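Local coordinates for type III secretion system effector HopBA1 (Pseudomonas syringae pv. aptata, PDB 5T09), which acts as a virulence factor recognised by the Arabidopsis resistance protein RBA1, whose self-association it enhances, leading to plant cell death, at residues 31-36 / 44-49; 52-57 / 117-122; 64-69 / 123-128; 222-225 / 229-232. All coordinates share one frame; numbering follows the deposited sequence.

Interaction 1 (31-36 / 44-49)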
loop_
_atom_site.group_PDB
_atom_site.type_symbol
_atom_site.label_atom_id
_atom_site.label_comp_id
_atom_site.label_asym_id
_atom_site.label_seq_id
_atom_site.Cartn_x
_atom_site.Cartn_y
_atom_site.Cartn_z
ATOM N N PRO A 31 17.368 9.483 -4.104
ATOM C CA PRO A 31 17.916 8.185 -4.523
ATOM C C PRO A 31 17.931 7.197 -3.369
ATOM O O PRO A 31 18.401 7.532 -2.270
ATOM C CB PRO A 31 19.337 8.535 -4.984
ATOM C CG PRO A 31 19.232 9.946 -5.440
ATOM C CD PRO A 31 18.228 10.601 -4.529
ATOM N N PRO A 32 17.435 5.974 -3.579
ATOM C CA PRO A 32 17.273 5.034 -2.460
ATOM C C PRO A 32 18.518 4.931 -1.588
ATOM O O PRO A 32 19.648 4.901 -2.080
ATOM C CB PRO A 32 16.965 3.708 -3.162
ATOM C CG PRO A 32 16.296 4.110 -4.419
ATOM C CD PRO A 32 16.950 5.398 -4.847
ATOM N N ARG A 33 18.291 4.864 -0.275
ATOM C CA ARG A 33 19.372 4.861 0.711
ATOM C C ARG A 33 19.775 3.429 1.073
ATOM O O ARG A 33 19.697 2.996 2.222
ATOM C CB ARG A 33 18.949 5.634 1.956
ATOM C CG ARG A 33 18.320 6.998 1.694
ATOM C CD ARG A 33 17.818 7.610 2.997
ATOM N NE ARG A 33 17.132 8.885 2.806
ATOM C CZ ARG A 33 16.545 9.572 3.784
ATOM N NH1 ARG A 33 16.557 9.108 5.027
ATOM N NH2 ARG A 33 15.943 10.723 3.524
ATOM N N GLY A 34 20.214 2.687 0.060
ATOM C CA GLY A 34 20.736 1.350 0.279
ATOM C C GLY A 34 19.682 0.276 0.463
ATOM O O GLY A 34 18.982 -0.087 -0.486
ATOM N N GLY A 35 19.565 -0.240 1.686
ATOM C CA GLY A 35 18.723 -1.382 1.964
ATOM C C GLY A 35 17.258 -1.158 1.644
ATOM O O GLY A 35 16.831 -0.048 1.316
ATOM N N PRO A 36 16.452 -2.223 1.729
ATOM C CA PRO A 36 15.009 -2.074 1.490
ATOM C C PRO A 36 14.314 -1.277 2.585
ATOM O O PRO A 36 13.499 -0.396 2.294
ATOM C CB PRO A 36 14.504 -3.524 1.448
ATOM C CG PRO A 36 15.723 -4.361 1.224
ATOM C CD PRO A 36 16.833 -3.633 1.904
ATOM N N ALA A 44 9.420 7.783 3.131
ATOM C CA ALA A 44 8.417 8.362 4.018
ATOM C C ALA A 44 8.957 9.590 4.735
ATOM O O ALA A 44 8.205 10.537 4.990
ATOM C CB ALA A 44 7.944 7.320 5.033
ATOM N N SER A 45 10.252 9.598 5.062
ATOM C CA SER A 45 10.836 10.755 5.727
ATOM C C SER A 45 10.822 11.985 4.829
ATOM O O SER A 45 10.751 13.111 5.329
ATOM C CB SER A 45 12.267 10.444 6.169
ATOM O OG SER A 45 12.847 11.563 6.819
ATOM N N ASP A 46 10.871 11.793 3.512
ATOM C CA ASP A 46 10.956 12.904 2.575
ATOM C C ASP A 46 9.605 13.343 2.021
ATOM O O ASP A 46 9.546 14.364 1.327
ATOM C CB ASP A 46 11.877 12.531 1.405
ATOM C CG ASP A 46 13.296 12.227 1.852
ATOM O OD1 ASP A 46 13.702 12.718 2.927
ATOM O OD2 ASP A 46 14.009 11.501 1.127
ATOM N N ASN A 47 8.526 12.615 2.308
ATOM C CA ASN A 47 7.221 12.917 1.737
ATOM C C ASN A 47 6.140 12.802 2.801
ATOM O O ASN A 47 6.221 11.971 3.709
ATOM C CB ASN A 47 6.878 11.974 0.575
ATOM C CG ASN A 47 7.718 12.233 -0.654
ATOM O OD1 ASN A 47 7.387 13.090 -1.472
ATOM N ND2 ASN A 47 8.806 11.487 -0.796
ATOM N N ASN A 48 5.111 13.641 2.665
ATOM C CA ASN A 48 3.930 13.532 3.511
ATOM C C ASN A 48 3.025 12.379 3.101
ATOM O O ASN A 48 2.205 11.937 3.914
ATOM C CB ASN A 48 3.127 14.834 3.480
ATOM C CG ASN A 48 3.801 15.954 4.243
ATOM O OD1 ASN A 48 4.543 15.709 5.195
ATOM N ND2 ASN A 48 3.542 17.192 3.833
ATOM N N LEU A 49 3.152 11.883 1.872
ATOM C CA LEU A 49 2.301 10.807 1.389
ATOM C C LEU A 49 3.119 9.882 0.503
ATOM O O LEU A 49 3.764 10.335 -0.449
ATOM C CB LEU A 49 1.096 11.359 0.618
ATOM C CG LEU A 49 0.119 10.327 0.048
ATOM C CD1 LEU A 49 -0.501 9.494 1.156
ATOM C CD2 LEU A 49 -0.964 11.017 -0.763
#

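Interaction 2 (52-57 / 117-122)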
loop_
_atom_site.group_PDB
_atom_site.type_symbol
_atom_site.label_atom_id
_atom_site.label_comp_id
_atom_site.label_asym_id
_atom_site.label_seq_id
_atom_site.Cartn_x
_atom_site.Cartn_y
_atom_site.Cartn_z
ATOM N N ILE A 52 2.470 2.573 -1.569
ATOM C CA ILE A 52 3.146 1.290 -1.722
ATOM C C ILE A 52 2.315 0.455 -2.685
ATOM O O ILE A 52 1.213 0.012 -2.345
ATOM C CB ILE A 52 3.328 0.573 -0.378
ATOM C CG1 ILE A 52 4.224 1.398 0.551
ATOM C CG2 ILE A 52 3.929 -0.824 -0.593
ATOM C CD1 ILE A 52 4.350 0.825 1.952
ATOM N N GLY A 53 2.842 0.235 -3.888
ATOM C CA GLY A 53 2.137 -0.544 -4.883
ATOM C C GLY A 53 2.237 -2.026 -4.594
ATOM O O GLY A 53 3.298 -2.631 -4.771
ATOM N N ASP A 54 1.143 -2.623 -4.135
ATOM C CA ASP A 54 1.169 -4.021 -3.741
ATOM C C ASP A 54 1.165 -4.926 -4.962
ATOM O O ASP A 54 0.533 -4.625 -5.979
ATOM C CB ASP A 54 -0.028 -4.361 -2.857
ATOM C CG ASP A 54 0.168 -5.653 -2.100
ATOM O OD1 ASP A 54 1.235 -5.804 -1.464
ATOM O OD2 ASP A 54 -0.729 -6.522 -2.152
ATOM N N GLU A 55 1.890 -6.031 -4.856
ATOM C CA GLU A 55 1.750 -7.172 -5.754
ATOM C C GLU A 55 1.145 -8.279 -4.902
ATOM O O GLU A 55 1.833 -8.877 -4.069
ATOM C CB GLU A 55 3.087 -7.584 -6.355
ATOM C CG GLU A 55 3.804 -6.468 -7.094
ATOM C CD GLU A 55 5.047 -6.956 -7.811
ATOM O OE1 GLU A 55 5.063 -8.129 -8.249
ATOM O OE2 GLU A 55 6.011 -6.168 -7.930
ATOM N N HIS A 56 -0.147 -8.529 -5.090
ATOM C CA HIS A 56 -0.859 -9.448 -4.213
ATOM C C HIS A 56 -0.208 -10.825 -4.264
ATOM O O HIS A 56 0.044 -11.367 -5.342
ATOM C CB HIS A 56 -2.331 -9.544 -4.620
ATOM C CG HIS A 56 -3.037 -8.225 -4.684
ATOM N ND1 HIS A 56 -2.776 -7.193 -3.809
ATOM C CD2 HIS A 56 -3.997 -7.772 -5.525
ATOM C CE1 HIS A 56 -3.548 -6.162 -4.105
ATOM N NE2 HIS A 56 -4.297 -6.487 -5.143
ATOM N N GLY A 57 0.077 -11.382 -3.092
ATOM C CA GLY A 57 0.638 -12.710 -2.981
ATOM C C GLY A 57 2.133 -12.749 -2.746
ATOM O O GLY A 57 2.660 -13.814 -2.403
ATOM N N ASP A 117 -2.329 -18.350 1.779
ATOM C CA ASP A 117 -2.382 -18.391 3.236
ATOM C C ASP A 117 -1.168 -17.701 3.849
ATOM O O ASP A 117 -1.303 -16.855 4.740
ATOM C CB ASP A 117 -2.478 -19.837 3.712
ATOM C CG ASP A 117 -2.619 -19.945 5.214
ATOM O OD1 ASP A 117 -3.757 -19.819 5.712
ATOM O OD2 ASP A 117 -1.594 -20.157 5.897
ATOM N N ALA A 118 0.031 -18.055 3.384
ATOM C CA ALA A 118 1.244 -17.435 3.908
ATOM C C ALA A 118 1.204 -15.925 3.730
ATOM O O ALA A 118 1.484 -15.165 4.665
ATOM C CB ALA A 118 2.472 -18.017 3.210
ATOM N N TRP A 119 0.859 -15.472 2.526
ATOM C CA TRP A 119 0.790 -14.042 2.265
ATOM C C TRP A 119 -0.238 -13.367 3.166
ATOM O O TRP A 119 0.033 -12.316 3.757
ATOM C CB TRP A 119 0.464 -13.805 0.792
ATOM C CG TRP A 119 0.308 -12.359 0.440
ATOM C CD1 TRP A 119 1.303 -11.462 0.189
ATOM C CD2 TRP A 119 -0.923 -11.650 0.288
ATOM N NE1 TRP A 119 0.766 -10.232 -0.106
ATOM C CE2 TRP A 119 -0.600 -10.322 -0.055
ATOM C CE3 TRP A 119 -2.270 -12.010 0.405
ATOM C CZ2 TRP A 119 -1.573 -9.354 -0.280
ATOM C CZ3 TRP A 119 -3.237 -11.045 0.183
ATOM C CH2 TRP A 119 -2.883 -9.735 -0.156
ATOM N N LEU A 120 -1.428 -13.962 3.291
ATOM C CA LEU A 120 -2.437 -13.383 4.172
ATOM C C LEU A 120 -1.927 -13.319 5.604
ATOM O O LEU A 120 -2.213 -12.361 6.332
ATOM C CB LEU A 120 -3.736 -14.185 4.106
ATOM C CG LEU A 120 -4.931 -13.506 4.789
ATOM C CD1 LEU A 120 -5.370 -12.281 3.994
ATOM C CD2 LEU A 120 -6.096 -14.460 4.976
ATOM N N ASP A 121 -1.171 -14.332 6.030
ATOM C CA ASP A 121 -0.556 -14.290 7.353
ATOM C C ASP A 121 0.416 -13.121 7.466
ATOM O O ASP A 121 0.405 -12.380 8.456
ATOM C CB ASP A 121 0.156 -15.614 7.636
ATOM C CG ASP A 121 0.741 -15.673 9.031
ATOM O OD1 ASP A 121 1.899 -15.241 9.211
ATOM O OD2 ASP A 121 0.043 -16.154 9.948
ATOM N N LYS A 122 1.269 -12.936 6.452
ATOM C CA LYS A 122 2.240 -11.844 6.496
ATOM C C LYS A 122 1.551 -10.487 6.416
ATOM O O LYS A 122 1.975 -9.529 7.074
ATOM C CB LYS A 122 3.261 -11.993 5.368
ATOM C CG LYS A 122 4.200 -13.189 5.521
ATOM C CD LYS A 122 5.010 -13.089 6.805
ATOM C CE LYS A 122 6.184 -14.055 6.826
ATOM N NZ LYS A 122 6.998 -13.883 8.065
HETATM O O HOH W 1 2.097 -8.143 -1.190
#

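Interaction 3 (64-69 / 123-128)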
loop_
_atom_site.group_PDB
_atom_site.type_symbol
_atom_site.label_atom_id
_atom_site.label_comp_id
_atom_site.label_asym_id
_atom_site.label_seq_id
_atom_site.Cartn_x
_atom_site.Cartn_y
_atom_site.Cartn_z
ATOM N N LEU A 64 8.432 -6.470 4.410
ATOM C CA LEU A 64 9.126 -5.189 4.464
ATOM C C LEU A 64 8.402 -4.212 5.382
ATOM O O LEU A 64 9.032 -3.526 6.193
ATOM C CB LEU A 64 9.255 -4.607 3.055
ATOM C CG LEU A 64 9.810 -3.183 2.968
ATOM C CD1 LEU A 64 11.192 -3.108 3.598
ATOM C CD2 LEU A 64 9.847 -2.720 1.522
ATOM N N ILE A 65 7.074 -4.136 5.273
ATOM C CA ILE A 65 6.317 -3.204 6.104
ATOM C C ILE A 65 6.438 -3.587 7.575
ATOM O O ILE A 65 6.625 -2.726 8.441
ATOM C CB ILE A 65 4.851 -3.151 5.637
ATOM C CG1 ILE A 65 4.785 -2.540 4.232
ATOM C CG2 ILE A 65 3.998 -2.340 6.609
ATOM C CD1 ILE A 65 3.410 -2.567 3.587
ATOM N N THR A 66 6.336 -4.882 7.882
ATOM C CA THR A 66 6.512 -5.337 9.260
ATOM C C THR A 66 7.832 -4.842 9.839
ATOM O O THR A 66 7.879 -4.314 10.956
ATOM C CB THR A 66 6.444 -6.867 9.318
ATOM O OG1 THR A 66 5.143 -7.311 8.912
ATOM C CG2 THR A 66 6.730 -7.379 10.732
ATOM N N GLU A 67 8.922 -5.006 9.088
ATOM C CA GLU A 67 10.242 -4.639 9.586
ATOM C C GLU A 67 10.449 -3.130 9.636
ATOM O O GLU A 67 11.344 -2.664 10.347
ATOM C CB GLU A 67 11.322 -5.282 8.715
ATOM C CG GLU A 67 11.243 -6.802 8.652
ATOM C CD GLU A 67 12.196 -7.393 7.632
ATOM O OE1 GLU A 67 13.023 -6.638 7.079
ATOM O OE2 GLU A 67 12.116 -8.616 7.382
ATOM N N SER A 68 9.648 -2.361 8.902
ATOM C CA SER A 68 9.786 -0.912 8.851
ATOM C C SER A 68 8.846 -0.184 9.803
ATOM O O SER A 68 8.980 1.032 9.963
ATOM C CB SER A 68 9.523 -0.410 7.422
ATOM O OG SER A 68 10.387 -1.029 6.489
ATOM N N ALA A 69 7.908 -0.896 10.433
ATOM C CA ALA A 69 6.819 -0.250 11.158
ATOM C C ALA A 69 7.340 0.769 12.166
ATOM O O ALA A 69 7.039 1.964 12.077
ATOM C CB ALA A 69 5.964 -1.309 11.854
ATOM N N VAL A 123 0.493 -10.376 5.611
ATOM C CA VAL A 123 -0.272 -9.133 5.572
ATOM C C VAL A 123 -0.833 -8.827 6.954
ATOM O O VAL A 123 -0.747 -7.697 7.444
ATOM C CB VAL A 123 -1.391 -9.218 4.516
ATOM C CG1 VAL A 123 -2.312 -7.997 4.601
ATOM C CG2 VAL A 123 -0.797 -9.325 3.125
ATOM N N SER A 124 -1.415 -9.836 7.606
ATOM C CA SER A 124 -1.959 -9.634 8.944
ATOM C C SER A 124 -0.871 -9.218 9.926
ATOM O O SER A 124 -1.078 -8.314 10.745
ATOM C CB SER A 124 -2.655 -10.908 9.420
ATOM O OG SER A 124 -3.683 -11.284 8.518
ATOM N N GLU A 125 0.296 -9.866 9.865
ATOM C CA GLU A 125 1.398 -9.469 10.737
ATOM C C GLU A 125 1.791 -8.016 10.498
ATOM O O GLU A 125 2.084 -7.279 11.447
ATOM C CB GLU A 125 2.606 -10.387 10.528
ATOM C CG GLU A 125 3.740 -10.131 11.513
ATOM C CD GLU A 125 4.985 -10.953 11.221
ATOM O OE1 GLU A 125 5.182 -11.357 10.055
ATOM O OE2 GLU A 125 5.772 -11.191 12.164
ATOM N N ALA A 126 1.801 -7.584 9.236
ATOM C CA ALA A 126 2.197 -6.212 8.927
ATOM C C ALA A 126 1.202 -5.206 9.493
ATOM O O ALA A 126 1.600 -4.186 10.068
ATOM C CB ALA A 126 2.338 -6.034 7.415
ATOM N N LEU A 127 -0.096 -5.468 9.336
ATOM C CA LEU A 127 -1.100 -4.576 9.904
ATOM C C LEU A 127 -0.973 -4.516 11.421
ATOM O O LEU A 127 -1.015 -3.434 12.017
ATOM C CB LEU A 127 -2.499 -5.039 9.500
ATOM C CG LEU A 127 -2.780 -5.097 7.997
ATOM C CD1 LEU A 127 -4.209 -5.549 7.751
ATOM C CD2 LEU A 127 -2.514 -3.752 7.335
ATOM N N CYS A 128 -0.817 -5.675 12.063
ATOM C CA CYS A 128 -0.647 -5.699 13.511
ATOM C C CYS A 128 0.623 -4.968 13.929
ATOM O O CYS A 128 0.605 -4.180 14.880
ATOM C CB CYS A 128 -0.628 -7.144 14.007
ATOM S SG CYS A 128 -2.241 -7.960 13.941
#

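Interaction 4 (222-225 / 229-232)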
loop_
_atom_site.group_PDB
_atom_site.type_symbol
_atom_site.label_atom_id
_atom_site.label_comp_id
_atom_site.label_asym_id
_atom_site.label_seq_id
_atom_site.Cartn_x
_atom_site.Cartn_y
_atom_site.Cartn_z
ATOM N N ARG A 222 16.195 1.695 -6.846
ATOM C CA ARG A 222 16.575 2.723 -7.804
ATOM C C ARG A 222 15.395 3.643 -8.075
ATOM O O ARG A 222 14.246 3.326 -7.760
ATOM C CB ARG A 222 17.051 2.089 -9.112
ATOM C CG ARG A 222 15.961 1.271 -9.793
ATOM C CD ARG A 222 16.522 0.330 -10.844
ATOM N NE ARG A 222 15.452 -0.398 -11.526
ATOM C CZ ARG A 222 15.006 -1.603 -11.179
ATOM N NH1 ARG A 222 14.024 -2.163 -11.872
ATOM N NH2 ARG A 222 15.532 -2.254 -10.147
ATOM N N ILE A 223 15.702 4.794 -8.674
ATOM C CA ILE A 223 14.664 5.638 -9.252
ATOM C C ILE A 223 14.149 4.979 -10.523
ATOM O O ILE A 223 14.916 4.383 -11.288
ATOM C CB ILE A 223 15.216 7.048 -9.524
ATOM C CG1 ILE A 223 15.435 7.783 -8.200
ATOM C CG2 ILE A 223 14.272 7.844 -10.430
ATOM C CD1 ILE A 223 16.233 9.064 -8.317
ATOM N N ASN A 224 12.841 5.071 -10.752
ATOM C CA ASN A 224 12.236 4.425 -11.909
ATOM C C ASN A 224 12.419 5.300 -13.142
ATOM O O ASN A 224 11.971 6.452 -13.164
ATOM C CB ASN A 224 10.751 4.157 -11.676
ATOM C CG ASN A 224 10.081 3.536 -12.886
ATOM O OD1 ASN A 224 10.748 2.968 -13.754
ATOM N ND2 ASN A 224 8.762 3.648 -12.959
ATOM N N ASP A 225 13.073 4.752 -14.166
ATOM C CA ASP A 225 13.221 5.425 -15.446
ATOM C C ASP A 225 12.671 4.614 -16.611
ATOM O O ASP A 225 12.659 5.115 -17.742
ATOM C CB ASP A 225 14.698 5.758 -15.702
ATOM C CG ASP A 225 15.227 6.822 -14.759
ATOM O OD1 ASP A 225 14.453 7.734 -14.397
ATOM O OD2 ASP A 225 16.415 6.748 -14.377
ATOM N N HIS A 229 5.056 4.660 -13.970
ATOM C CA HIS A 229 4.108 4.008 -13.075
ATOM C C HIS A 229 4.558 4.027 -11.618
ATOM O O HIS A 229 3.827 3.541 -10.749
ATOM C CB HIS A 229 3.866 2.564 -13.531
ATOM C CG HIS A 229 3.332 2.453 -14.927
ATOM N ND1 HIS A 229 3.159 3.547 -15.748
ATOM C CD2 HIS A 229 2.932 1.378 -15.646
ATOM C CE1 HIS A 229 2.677 3.151 -16.911
ATOM N NE2 HIS A 229 2.529 1.839 -16.876
ATOM N N SER A 230 5.732 4.581 -11.330
ATOM C CA SER A 230 6.215 4.750 -9.964
ATOM C C SER A 230 7.390 5.714 -10.012
ATOM O O SER A 230 7.930 6.009 -11.081
ATOM C CB SER A 230 6.635 3.420 -9.336
ATOM O OG SER A 230 7.793 2.904 -9.980
ATOM N N HIS A 231 7.785 6.200 -8.837
ATOM C CA HIS A 231 8.934 7.089 -8.721
ATOM C C HIS A 231 10.214 6.365 -8.328
ATOM O O HIS A 231 11.289 6.712 -8.824
ATOM C CB HIS A 231 8.647 8.192 -7.702
ATOM C CG HIS A 231 7.505 9.083 -8.083
ATOM N ND1 HIS A 231 6.219 8.875 -7.636
ATOM C CD2 HIS A 231 7.455 10.180 -8.874
ATOM C CE1 HIS A 231 5.426 9.810 -8.128
ATOM N NE2 HIS A 231 6.152 10.613 -8.886
ATOM N N ILE A 232 10.133 5.377 -7.436
ATOM C CA ILE A 232 11.298 4.587 -7.054
ATOM C C ILE A 232 10.912 3.117 -7.031
ATOM O O ILE A 232 9.766 2.756 -6.745
ATOM C CB ILE A 232 11.885 5.015 -5.687
ATOM C CG1 ILE A 232 10.852 4.869 -4.566
ATOM C CG2 ILE A 232 12.399 6.448 -5.761
ATOM C CD1 ILE A 232 11.460 4.959 -3.178
#

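Interaction 1 (31-36 / 44-49)
Arg33 reaches across to Asp46 with the tip of its side chain and closes a salt bridge at the protein surface. Its CB points toward segment 44-49. CG lies anti to the carbonyl carbon (chi1 -48°), and from there the chain runs extended through CD to NE. CB, CG, CD and NE meet no atom of the other segment; they span the gap and carry the guanidinium to Asp46. CZ comes near the carboxylate, but NH2 does the touching. Arg33 NH2 lies 3.1 Å from Asp46 OD1, which sits at the edge of the guanidinium, near its plane. Arg33 NH2 also gives a weak, bent hydrogen bond to Asp46 OD2 at 3.2 Å, with an angle of 129° at the hydrogen. One nitrogen therefore faces both oxygens, and this is not the paired bidentate form in which two nitrogens each hold one oxygen. The two flat groups are turned 54° apart. The Arg33 side chain is poorly ordered, so the bridge is probably mobile. Asp46 OD2 also has a long, weak ion pair with Arg30, so two positive groups may share this carboxylate. The backbones stay well separated: the nearest CA atoms, Arg33 CA and Ser45 CA, lie 11.5 Å apart. Arg33 is the centre of an inverse gamma turn, with a weak bond from Gly34 N to Pro32 O at 3.1 Å. Gly35 then takes the N-cap position of helix 36-46. The arrangement is a surface salt bridge, probably loose, between the loop leading into helix 36-46 and the C-terminal end region of that helix.

Interaction 2 (52-57 / 117-122)
Gly57 CA lies over one face of the Trp119 indole. It is 3.5 Å from the centroid of the five-membered ring and 15° off the ring normal, a CH-pi contact. Gly57 N sits over the same face, offset toward the rim. It is 3.3 Å from Trp119 NE1, but both are donors and they do not bond. The ring reaches Gly57 because Trp119 CG is anti to the backbone N (chi1 177°), which sends the indole off helix 117-132 toward the strand end. Asp54 meets the ring at its edge, with OD2 3.5 Å from Trp119 CZ2 and the carboxylate nearly coplanar with the indole. A water in the ring plane accepts from Trp119 NE1 at 2.7 Å. The same water lies near Asp54 OD1 and Glu55 O.

The next shell fixes the carboxylate. His56 ND1 donates to Asp54 OD2 over 2.7 Å, on the anti side of the oxygen and close to the imidazole plane. Trp188 NE1 bonds to Asp54 OD1. His56 also packs edge-to-face on Trp112, and Trp119 meets Phe84 with the ring planes steeply inclined. Gly57 has a positive phi of 100°, which suits glycine. The whole forms a polar and aromatic cluster at the C-terminal end of parallel strand 49-54, a position only consistent with a functional site, which parallel alpha/beta folds commonly place there.

Interaction 3 (64-69 / 123-128)
Thr66 OG1 is hydrogen-bonded to Pro62 O, one turn back in its own helix, while its other side meets Ala126 of helix 117-132. The two helices, 60-74 and 117-132, lie on the same face of the sheet in this alpha/beta fold, since Ile65 and Leu127 both touch Trp188 of strand 184-190. Their short segments run nearly parallel, at 18°, with axes 8.2 Å apart. The closest CA pair, Thr66 CA and Ala126 CA, is 4.4 Å apart, and the lack of a long side chain on Ala126 is consistent with such a close approach.

Thr66 OG1 presses on the Ala126 backbone, 3.1 Å from Ala126 CA. It is also near Ala126 N, but the angle is poor and they do not bond. OG1 is anti to the carbonyl carbon (chi1 -63°), and this puts the CG2 methyl on the Glu125 side. The Thr66 and Glu125 side chains cross at about a right angle, the methyl lying against CG and CD of the extended glutamate. Toward the sheet the contact turns apolar. Ile65 packs on Trp188, and the Ile65 CG2 methyl rests 4.1 Å from Ala126 CB.

Interaction 4 (222-225 / 229-232)
Asn224 and segment 229-232 make the tight part of this contact. Asn224 N donates to His231 O at 3.0 Å and almost straight, 174° at the hydrogen. Asn224 CG is anti to the backbone N (chi1 178°), which carries the amide along the partner chain. There Asn224 ND2 donates to Ser230 O at 3.1 Å, from above the carbonyl plane. Ser230 OG lies close to the same amide and is itself bonded to Ser212 of strand 209-214. Asn224 CB also packs against Ser230 O.

The two segments belong to a beta hairpin with a long connecting loop. Ile223 and Ile232 are its bridge next to the loop, a non-hydrogen-bonded pair with CA atoms 4.2 Å apart. Ile232 CA makes a CA-H...O contact with Arg222 O at 3.3 Å. Strand 222-223 is one of the two edge strands of the mixed sheet, and strand 232-235 links it to the parallel core.

The isoleucine pair is looser. Ile223 CG1 and Ile232 CG2 touch at 4.1 Å, and the two side chains cross at a slant. Ile223 is partly exposed, while Ile232 is buried and also packs on helix 36-46. Toward Asp225 and His229 the segments diverge, and the exposed His229 ring leads away from segment 222-225. Arg222, at the other end, points its CB away from segment 229-232 and forms a salt bridge with Asp214.

How the interactions relate
Along the chain, interaction 1 closes first, interactions 2 and 3 follow with alternating segments, and interaction 4 comes last. Interactions 2 and 3 are neighbours, with centres about 10 Å apart. Both use helix 117-132, and Ile52 of one packs on Ile65 of the other. Interactions 1 and 4 are about 12 Å apart by centre and touch where Pro32 meets Arg222. Interaction 1 also reaches interaction 3 through Pro36 and Leu64. Interactions 2 and 4, about 21 Å apart by centre, both reach the same mixed sheet. Interactions 2 and 3 thus pack helices on the parallel core, while interactions 1 and 4 lie together where the N-terminal loop packs on the antiparallel sheet edge.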